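Local coordinates for PlaB phospholipase (Legionella pneumophila, PDB 6ZTI), which is a phospholipase of the alpha/beta hydrolase class, linked to virulence, whose activity is controlled by NAD(H)-mediated tetramerization, at residues E321-V326 with T332-T337; T212-S217 with F377-Q382. All blocks are in the same frame, centred on the assembly; numbering follows the deposited sequence.

Contact 1. Residues E321-V326 with T332-T337. With SND (thionicotinamide-adenine-dinucleotide), chain I.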
loop_
_atom_site.group_PDB
_atom_site.type_symbol
_atom_site.label_atom_id
_atom_site.label_comp_id
_atom_site.label_asym_id
_atom_site.label_seq_id
_atom_site.Cartn_x
_atom_site.Cartn_y
_atom_site.Cartn_z
ATOM N N GLU B 321 8.290 -44.253 5.566
ATOM C CA GLU B 321 8.357 -42.988 6.283
ATOM C C GLU B 321 6.985 -42.473 6.678
ATOM O O GLU B 321 6.877 -41.363 7.218
ATOM C CB GLU B 321 9.092 -41.956 5.423
ATOM C CG GLU B 321 10.518 -42.419 5.072
ATOM C CD GLU B 321 11.372 -41.336 4.431
ATOM O OE1 GLU B 321 10.808 -40.320 3.969
ATOM O OE2 GLU B 321 12.612 -41.508 4.398
ATOM N N HIS B 322 5.943 -43.269 6.438
ATOM C CA HIS B 322 4.581 -42.847 6.736
ATOM C C HIS B 322 4.420 -42.437 8.193
ATOM O O HIS B 322 3.677 -41.498 8.501
ATOM C CB HIS B 322 3.632 -43.981 6.394
ATOM C CG HIS B 322 2.220 -43.733 6.797
ATOM N ND1 HIS B 322 1.522 -44.597 7.610
ATOM C CD2 HIS B 322 1.367 -42.728 6.493
ATOM C CE1 HIS B 322 0.297 -44.135 7.790
ATOM N NE2 HIS B 322 0.178 -43.004 7.122
ATOM N N LYS B 323 5.070 -43.153 9.109
ATOM C CA LYS B 323 5.018 -42.838 10.532
ATOM C C LYS B 323 6.434 -42.683 11.061
ATOM O O LYS B 323 7.298 -43.520 10.795
ATOM C CB LYS B 323 4.287 -43.920 11.334
ATOM C CG LYS B 323 2.788 -43.890 11.165
ATOM C CD LYS B 323 2.125 -44.824 12.173
ATOM C CE LYS B 323 0.894 -45.526 11.600
ATOM N NZ LYS B 323 -0.384 -44.822 11.929
ATOM N N GLU B 324 6.656 -41.619 11.819
ATOM C CA GLU B 324 7.949 -41.297 12.400
ATOM C C GLU B 324 7.728 -40.990 13.869
ATOM O O GLU B 324 6.837 -40.205 14.210
ATOM C CB GLU B 324 8.570 -40.098 11.674
ATOM C CG GLU B 324 9.898 -39.571 12.235
ATOM C CD GLU B 324 10.282 -38.234 11.611
ATOM O OE1 GLU B 324 9.428 -37.653 10.895
ATOM O OE2 GLU B 324 11.422 -37.764 11.826
ATOM N N PHE B 325 8.520 -41.620 14.733
ATOM C CA PHE B 325 8.442 -41.424 16.176
ATOM C C PHE B 325 9.740 -40.785 16.640
ATOM O O PHE B 325 10.823 -41.321 16.383
ATOM C CB PHE B 325 8.189 -42.746 16.905
ATOM C CG PHE B 325 6.829 -43.321 16.638
ATOM C CD1 PHE B 325 6.605 -44.131 15.532
ATOM C CD2 PHE B 325 5.770 -43.037 17.473
ATOM C CE1 PHE B 325 5.347 -44.646 15.273
ATOM C CE2 PHE B 325 4.510 -43.551 17.222
ATOM C CZ PHE B 325 4.301 -44.359 16.119
ATOM N N VAL B 326 9.630 -39.641 17.310
ATOM C CA VAL B 326 10.782 -38.881 17.783
ATOM C C VAL B 326 10.742 -38.859 19.300
ATOM O O VAL B 326 9.804 -38.311 19.895
ATOM C CB VAL B 326 10.792 -37.454 17.220
ATOM C CG1 VAL B 326 12.055 -36.747 17.641
ATOM C CG2 VAL B 326 10.662 -37.490 15.719
ATOM N N THR B 332 7.520 -37.570 23.572
ATOM C CA THR B 332 7.615 -38.336 22.338
ATOM C C THR B 332 6.604 -37.779 21.358
ATOM O O THR B 332 5.439 -37.569 21.718
ATOM C CB THR B 332 7.348 -39.825 22.564
ATOM O OG1 THR B 332 8.328 -40.346 23.465
ATOM C CG2 THR B 332 7.410 -40.601 21.235
ATOM N N ARG B 333 7.052 -37.537 20.131
ATOM C CA ARG B 333 6.208 -37.042 19.057
ATOM C C ARG B 333 5.953 -38.163 18.054
ATOM O O ARG B 333 6.847 -38.965 17.760
ATOM C CB ARG B 333 6.869 -35.866 18.324
ATOM C CG ARG B 333 7.447 -34.762 19.211
ATOM C CD ARG B 333 6.356 -33.868 19.789
ATOM N NE ARG B 333 6.907 -32.650 20.393
ATOM C CZ ARG B 333 6.253 -31.877 21.255
ATOM N NH1 ARG B 333 5.014 -32.182 21.628
ATOM N NH2 ARG B 333 6.843 -30.801 21.753
ATOM N N GLU B 334 4.735 -38.211 17.529
ATOM C CA GLU B 334 4.401 -39.011 16.359
ATOM C C GLU B 334 4.157 -38.070 15.183
ATOM O O GLU B 334 3.427 -37.084 15.315
ATOM C CB GLU B 334 3.161 -39.867 16.602
ATOM C CG GLU B 334 2.851 -40.829 15.460
ATOM C CD GLU B 334 1.471 -41.466 15.591
ATOM O OE1 GLU B 334 0.573 -40.818 16.172
ATOM O OE2 GLU B 334 1.285 -42.611 15.120
ATOM N N TYR B 335 4.770 -38.368 14.049
ATOM C CA TYR B 335 4.601 -37.582 12.837
ATOM C C TYR B 335 4.111 -38.495 11.722
ATOM O O TYR B 335 4.703 -39.550 11.469
ATOM C CB TYR B 335 5.909 -36.903 12.442
ATOM C CG TYR B 335 6.392 -35.862 13.419
ATOM C CD1 TYR B 335 5.724 -34.657 13.560
ATOM C CD2 TYR B 335 7.535 -36.070 14.168
ATOM C CE1 TYR B 335 6.163 -33.700 14.442
ATOM C CE2 TYR B 335 7.990 -35.116 15.053
ATOM C CZ TYR B 335 7.298 -33.926 15.188
ATOM O OH TYR B 335 7.737 -32.961 16.074
ATOM N N ILE B 336 3.036 -38.090 11.062
ATOM C CA ILE B 336 2.425 -38.857 9.990
ATOM C C ILE B 336 2.637 -38.101 8.688
ATOM O O ILE B 336 2.334 -36.905 8.601
ATOM C CB ILE B 336 0.932 -39.102 10.255
ATOM C CG1 ILE B 336 0.759 -39.936 11.532
ATOM C CG2 ILE B 336 0.295 -39.795 9.052
ATOM C CD1 ILE B 336 -0.673 -40.008 12.027
ATOM N N THR B 337 3.161 -38.799 7.686
ATOM C CA THR B 337 3.448 -38.237 6.374
ATOM C C THR B 337 2.730 -39.108 5.358
ATOM O O THR B 337 3.046 -40.292 5.231
ATOM C CB THR B 337 4.961 -38.229 6.102
ATOM O OG1 THR B 337 5.648 -37.568 7.178
ATOM C CG2 THR B 337 5.273 -37.526 4.799
HETATM P PA SND I . 2.990 -26.655 14.968
HETATM O O1A SND I . 4.487 -26.723 15.093
HETATM O O2A SND I . 2.419 -27.148 13.657
HETATM O O5B SND I . 2.471 -25.138 15.222
HETATM C C5B SND I . 1.122 -24.701 14.961
HETATM C C4B SND I . 1.221 -23.200 14.830
HETATM O O4B SND I . 1.851 -22.666 16.019
HETATM C C3B SND I . 2.078 -22.706 13.669
HETATM O O3B SND I . 1.654 -21.431 13.210
HETATM C C2B SND I . 3.463 -22.613 14.302
HETATM O O2B SND I . 4.302 -21.697 13.611
HETATM C C1B SND I . 3.101 -22.091 15.694
HETATM N N9A SND I . 4.052 -22.431 16.751
HETATM C C8A SND I . 4.728 -23.613 16.914
HETATM N N7A SND I . 5.536 -23.628 17.945
HETATM C C5A SND I . 5.382 -22.369 18.503
HETATM C C6A SND I . 5.979 -21.741 19.612
HETATM N N6A SND I . 6.898 -22.320 20.388
HETATM N N1A SND I . 5.604 -20.473 19.895
HETATM C C2A SND I . 4.701 -19.880 19.111
HETATM N N3A SND I . 4.085 -20.364 18.029
HETATM C C4A SND I . 4.468 -21.621 17.779
HETATM O O3 SND I . 2.237 -27.371 16.170
HETATM P PN SND I . 2.424 -28.656 17.102
HETATM O O1N SND I . 2.915 -29.772 16.270
HETATM O O2N SND I . 1.189 -28.838 17.894
HETATM O O5D SND I . 3.605 -28.120 18.026
HETATM C C5D SND I . 3.885 -28.656 19.328
HETATM C C4D SND I . 5.340 -28.381 19.604
HETATM O O4D SND I . 6.164 -29.176 18.719
HETATM C C3D SND I . 5.774 -26.927 19.404
HETATM O O3D SND I . 6.608 -26.560 20.492
HETATM C C2D SND I . 6.498 -26.967 18.055
HETATM O O2D SND I . 7.507 -25.978 17.897
HETATM C C1D SND I . 7.119 -28.351 18.116
HETATM N N1N SND I . 7.357 -28.854 16.732
HETATM C C2N SND I . 8.624 -29.189 16.434
HETATM C C3N SND I . 8.921 -29.736 15.203
HETATM C C7N SND I . 10.320 -30.076 14.834
HETATM S S7N SND I . 10.654 -30.836 13.393
HETATM N N7N SND I . 11.260 -29.736 15.691
HETATM C C4N SND I . 7.888 -29.933 14.298
HETATM C C5N SND I . 6.597 -29.560 14.624
HETATM C C6N SND I . 6.349 -29.012 15.854
HETATM O O HOH W 1 6.263 -39.366 8.963
#
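The carbonyl O of Tyr-335 accepts a bond from Glu-324 N at 2.9 Å and has a water 3.0 Å away. That water lies within bonding distance of Glu-321 O and Thr-337 OG1 as well and can serve only some of the acceptors around it, bridging the open end of a beta hairpin just where the helix before Glu-321 gives way to strand. Strands 323-327 and 332-336 run antiparallel, their short axes at 162°. Glu-324 with Tyr-335 and Val-326 with Arg-333 are the hydrogen-bonded pairs of the hairpin; beyond them Thr-337 N bonds His-322 O.

One face carries Lys-323, Phe-325, Glu-334 and Ile-336. Phe-325 and Glu-334 run alongside each other in the same direction, with ring atom CE2 3.6 Å from Glu-334 CG and the carboxylate turned 30° from the ring. Lys-323 NZ remains 4.2 Å from Glu-334 OE2, too far for a salt bridge.

The face of Glu-324, Val-326, Arg-333 and Tyr-335 turns to the dinucleotide, which the last two touch. Val-326 CG2 abuts the edge of the Tyr-335 ring in its plane, at CE2 (3.6 Å). Glu-324, fully extended, sends its carboxylate to a salt bridge with Arg-202, which also makes a cation-pi contact with Tyr-335. Arg-333, bent at chi2 (-76°), swings its guanidinium away from the hairpin to bond Leu-373 O and Gln-371 O of the second subunit. The hairpin thus joins an NAD site shared between subunits: ribose O4D lies over one guanidinium face, 3.5 Å from Arg-333 NH2, and Tyr-335 OH comes within 3.5 Å of thionicotinamide C4N.

Contact 2. Residues T212-S217 with F377-Q382; sequences TGESGS and FFVDRQ. With SND (thionicotinamide-adenine-dinucleotide), chain J.
Glu-214 sets its carboxylate oxygen OE2 against two neighbouring strand residues, 3.8 Å from Asp-380 CB and 3.9 Å from Val-379 CG1. Its chain is extended, with CG trans to the backbone N (chi1 -177°), which carries the carboxylate from the loop across to the strand. Asp-380 meets it at about a right angle, the carboxylate planes 68° apart. The two acids are bridged by Arg-222, which makes salt bridges to Glu-214 OE1 and Asp-380 OD2 and probably offsets the charge they bring together; Tyr-211 OH also bonds Asp-380 OD2.

Val-379 and Asp-380 both face Phe-394 of strand 390-396, forming a classic beta bulge, and both point toward the 212-217 loop, where Glu-214 OE2 meets them. Across from them a type II turn runs from Glu-214 to Ser-217; Gly-216 takes the third position, at backbone angles where a side chain would press on the carbonyl O of Ser-215. Ser-217 OG donates to Glu-214 O at 2.9 Å.

Residues beside the bulge line a dinucleotide site. The ring of Phe-378 has ribose C4B over its centre, 3.3 Å above the plane, while Asp-380 N lies over the opposite face. Phe-377 puts its ring edge near the same ligand, CE1 lying 3.6 Å from O5D. Arg-381 offers one face of its guanidinium to the ribose, NH1 being 3.3 Å from O3B; its NE forms a salt bridge to O2A of another dinucleotide, and NH2 bonds Val-208 O of the second subunit.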
loop_
_atom_site.group_PDB
_atom_site.type_symbol
_atom_site.label_atom_id
_atom_site.label_comp_id
_atom_site.label_asym_id
_atom_site.label_seq_id
_atom_site.Cartn_x
_atom_site.Cartn_y
_atom_site.Cartn_z
ATOM N N THR B 212 8.591 -24.887 7.694
ATOM C CA THR B 212 9.891 -25.540 7.806
ATOM C C THR B 212 9.796 -26.973 8.316
ATOM O O THR B 212 10.827 -27.655 8.371
ATOM C CB THR B 212 10.800 -24.726 8.707
ATOM O OG1 THR B 212 10.212 -24.593 10.005
ATOM C CG2 THR B 212 11.018 -23.343 8.114
ATOM N N GLY B 213 8.605 -27.435 8.709
ATOM C CA GLY B 213 8.388 -28.833 9.058
ATOM C C GLY B 213 7.187 -29.466 8.365
ATOM O O GLY B 213 6.690 -30.505 8.809
ATOM N N GLU B 214 6.731 -28.872 7.261
ATOM C CA GLU B 214 5.476 -29.281 6.641
ATOM C C GLU B 214 5.545 -30.707 6.123
ATOM O O GLU B 214 6.479 -31.080 5.404
ATOM C CB GLU B 214 5.138 -28.337 5.496
ATOM C CG GLU B 214 3.832 -28.594 4.806
ATOM C CD GLU B 214 3.634 -27.631 3.661
ATOM O OE1 GLU B 214 4.543 -27.545 2.797
ATOM O OE2 GLU B 214 2.606 -26.919 3.656
ATOM N N SER B 215 4.534 -31.494 6.476
ATOM C CA SER B 215 4.457 -32.870 6.004
ATOM C C SER B 215 4.266 -32.865 4.498
ATOM O O SER B 215 3.494 -32.065 3.961
ATOM C CB SER B 215 3.302 -33.596 6.685
ATOM O OG SER B 215 2.107 -32.835 6.556
ATOM N N GLY B 216 4.971 -33.760 3.809
ATOM C CA GLY B 216 4.973 -33.739 2.359
ATOM C C GLY B 216 6.037 -32.861 1.755
ATOM O O GLY B 216 6.066 -32.700 0.526
ATOM N N SER B 217 6.912 -32.298 2.576
ATOM C CA SER B 217 8.001 -31.451 2.137
ATOM C C SER B 217 9.284 -31.922 2.803
ATOM O O SER B 217 9.266 -32.729 3.739
ATOM C CB SER B 217 7.743 -29.982 2.476
ATOM O OG SER B 217 8.337 -29.645 3.720
ATOM N N PHE B 377 -8.630 -33.385 4.520
ATOM C CA PHE B 377 -8.159 -33.254 3.144
ATOM C C PHE B 377 -7.113 -32.152 2.976
ATOM O O PHE B 377 -6.316 -32.206 2.039
ATOM C CB PHE B 377 -9.352 -32.971 2.220
ATOM C CG PHE B 377 -9.793 -31.529 2.244
ATOM C CD1 PHE B 377 -10.532 -31.024 3.310
ATOM C CD2 PHE B 377 -9.453 -30.671 1.207
ATOM C CE1 PHE B 377 -10.915 -29.689 3.339
ATOM C CE2 PHE B 377 -9.825 -29.336 1.238
ATOM C CZ PHE B 377 -10.565 -28.846 2.284
ATOM N N PHE B 378 -7.082 -31.168 3.864
ATOM C CA PHE B 378 -6.411 -29.894 3.620
ATOM C C PHE B 378 -5.111 -29.790 4.401
ATOM O O PHE B 378 -5.066 -30.109 5.590
ATOM C CB PHE B 378 -7.333 -28.750 4.015
ATOM C CG PHE B 378 -6.693 -27.397 3.998
ATOM C CD1 PHE B 378 -6.016 -26.918 5.107
ATOM C CD2 PHE B 378 -6.842 -26.568 2.892
ATOM C CE1 PHE B 378 -5.457 -25.646 5.107
ATOM C CE2 PHE B 378 -6.287 -25.291 2.879
ATOM C CZ PHE B 378 -5.595 -24.831 3.988
ATOM N N VAL B 379 -4.065 -29.318 3.735
ATOM C CA VAL B 379 -2.804 -28.983 4.384
ATOM C C VAL B 379 -2.556 -27.476 4.392
ATOM O O VAL B 379 -2.225 -26.904 5.431
ATOM C CB VAL B 379 -1.621 -29.731 3.730
ATOM C CG1 VAL B 379 -0.328 -29.400 4.488
ATOM C CG2 VAL B 379 -1.886 -31.233 3.693
ATOM N N ASP B 380 -2.692 -26.819 3.240
ATOM C CA ASP B 380 -2.306 -25.415 3.137
ATOM C C ASP B 380 -3.038 -24.714 1.997
ATOM O O ASP B 380 -3.479 -25.329 1.029
ATOM C CB ASP B 380 -0.787 -25.281 2.922
ATOM C CG ASP B 380 -0.316 -23.843 2.944
ATOM O OD1 ASP B 380 -0.483 -23.191 3.997
ATOM O OD2 ASP B 380 0.238 -23.377 1.922
ATOM N N ARG B 381 -3.110 -23.393 2.104
ATOM C CA ARG B 381 -3.471 -22.561 0.970
ATOM C C ARG B 381 -2.655 -21.280 1.022
ATOM O O ARG B 381 -2.331 -20.770 2.094
ATOM C CB ARG B 381 -4.979 -22.221 0.940
ATOM C CG ARG B 381 -5.442 -21.392 2.103
ATOM C CD ARG B 381 -6.957 -21.405 2.215
ATOM N NE ARG B 381 -7.478 -20.278 2.982
ATOM C CZ ARG B 381 -8.780 -20.060 3.182
ATOM N NH1 ARG B 381 -9.678 -20.892 2.681
ATOM N NH2 ARG B 381 -9.192 -19.010 3.869
ATOM N N GLN B 382 -2.343 -20.757 -0.158
ATOM C CA GLN B 382 -1.566 -19.535 -0.282
ATOM C C GLN B 382 -2.089 -18.795 -1.497
ATOM O O GLN B 382 -2.439 -19.417 -2.500
ATOM C CB GLN B 382 -0.058 -19.826 -0.434
ATOM C CG GLN B 382 0.861 -18.853 0.304
ATOM C CD GLN B 382 2.365 -19.127 0.116
ATOM O OE1 GLN B 382 2.913 -18.966 -0.978
ATOM N NE2 GLN B 382 3.038 -19.504 1.205
HETATM P PA SND J . -11.847 -27.291 7.430
HETATM O O1A SND J . -13.311 -27.052 7.182
HETATM O O2A SND J . -11.325 -26.931 8.774
HETATM O O5B SND J . -11.001 -26.494 6.305
HETATM C C5B SND J . -9.569 -26.513 6.184
HETATM C C4B SND J . -9.223 -25.396 5.228
HETATM O O4B SND J . -9.812 -25.647 3.929
HETATM C C3B SND J . -9.751 -24.030 5.638
HETATM O O3B SND J . -8.919 -23.045 5.062
HETATM C C2B SND J . -11.134 -24.008 4.999
HETATM O O2B SND J . -11.598 -22.674 4.832
HETATM C C1B SND J . -10.823 -24.689 3.663
HETATM N N9A SND J . -11.955 -25.373 3.049
HETATM C C8A SND J . -12.920 -26.122 3.672
HETATM N N7A SND J . -13.823 -26.614 2.857
HETATM C C5A SND J . -13.424 -26.156 1.609
HETATM C C6A SND J . -13.956 -26.330 0.318
HETATM N N6A SND J . -15.067 -27.019 0.063
HETATM N N1A SND J . -13.296 -25.760 -0.718
HETATM C C2A SND J . -12.187 -25.058 -0.466
HETATM N N3A SND J . -11.604 -24.807 0.709
HETATM C C4A SND J . -12.273 -25.391 1.714
HETATM O O3 SND J . -11.421 -28.800 7.169
HETATM P PN SND J . -12.142 -30.214 7.336
HETATM O O1N SND J . -12.957 -30.203 8.572
HETATM O O2N SND J . -11.114 -31.254 7.148
HETATM O O5D SND J . -13.143 -30.160 6.093
HETATM C C5D SND J . -13.782 -31.356 5.597
HETATM C C4D SND J . -15.118 -30.983 5.001
HETATM O O4D SND J . -16.064 -30.677 6.051
HETATM C C3D SND J . -15.115 -29.764 4.084
HETATM O O3D SND J . -16.050 -30.000 3.048
HETATM C C2D SND J . -15.623 -28.646 4.990
HETATM O O2D SND J . -16.246 -27.608 4.242
HETATM C C1D SND J . -16.638 -29.414 5.817
HETATM N N1N SND J . -16.887 -28.752 7.164
HETATM C C2N SND J . -18.139 -28.372 7.472
HETATM C C3N SND J . -18.415 -27.849 8.720
HETATM C C7N SND J . -19.789 -27.417 9.090
HETATM S S7N SND J . -20.133 -26.889 10.632
HETATM N N7N SND J . -20.707 -27.470 8.148
HETATM C C4N SND J . -17.370 -27.720 9.631
HETATM C C5N SND J . -16.092 -28.104 9.278
HETATM C C6N SND J . -15.866 -28.623 8.031
#

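From the N terminus, the chain passes through the first five strands of the parallel sheet and then, after 191-197, reaches 212-217, the first half of contact 2; the sheet's last strand, 257-261, follows. Helix 300-320 then leads into contact 1, whose segments are five residues apart and close a hairpin. The chain continues through strands 340-349 and 358-364 to 377-382, where contact 2 closes a loop 159 residues long; contact 1 is nested inside it. Contact 2 ties the 212-217 loop, which follows a strand of the parallel sheet, to strand 378-383 of the mixed sheet, while contact 1 is local. Their centres are about 15 Å apart, and they touch where Thr-337 CG2 packs 3.9 Å from Gly-216 N.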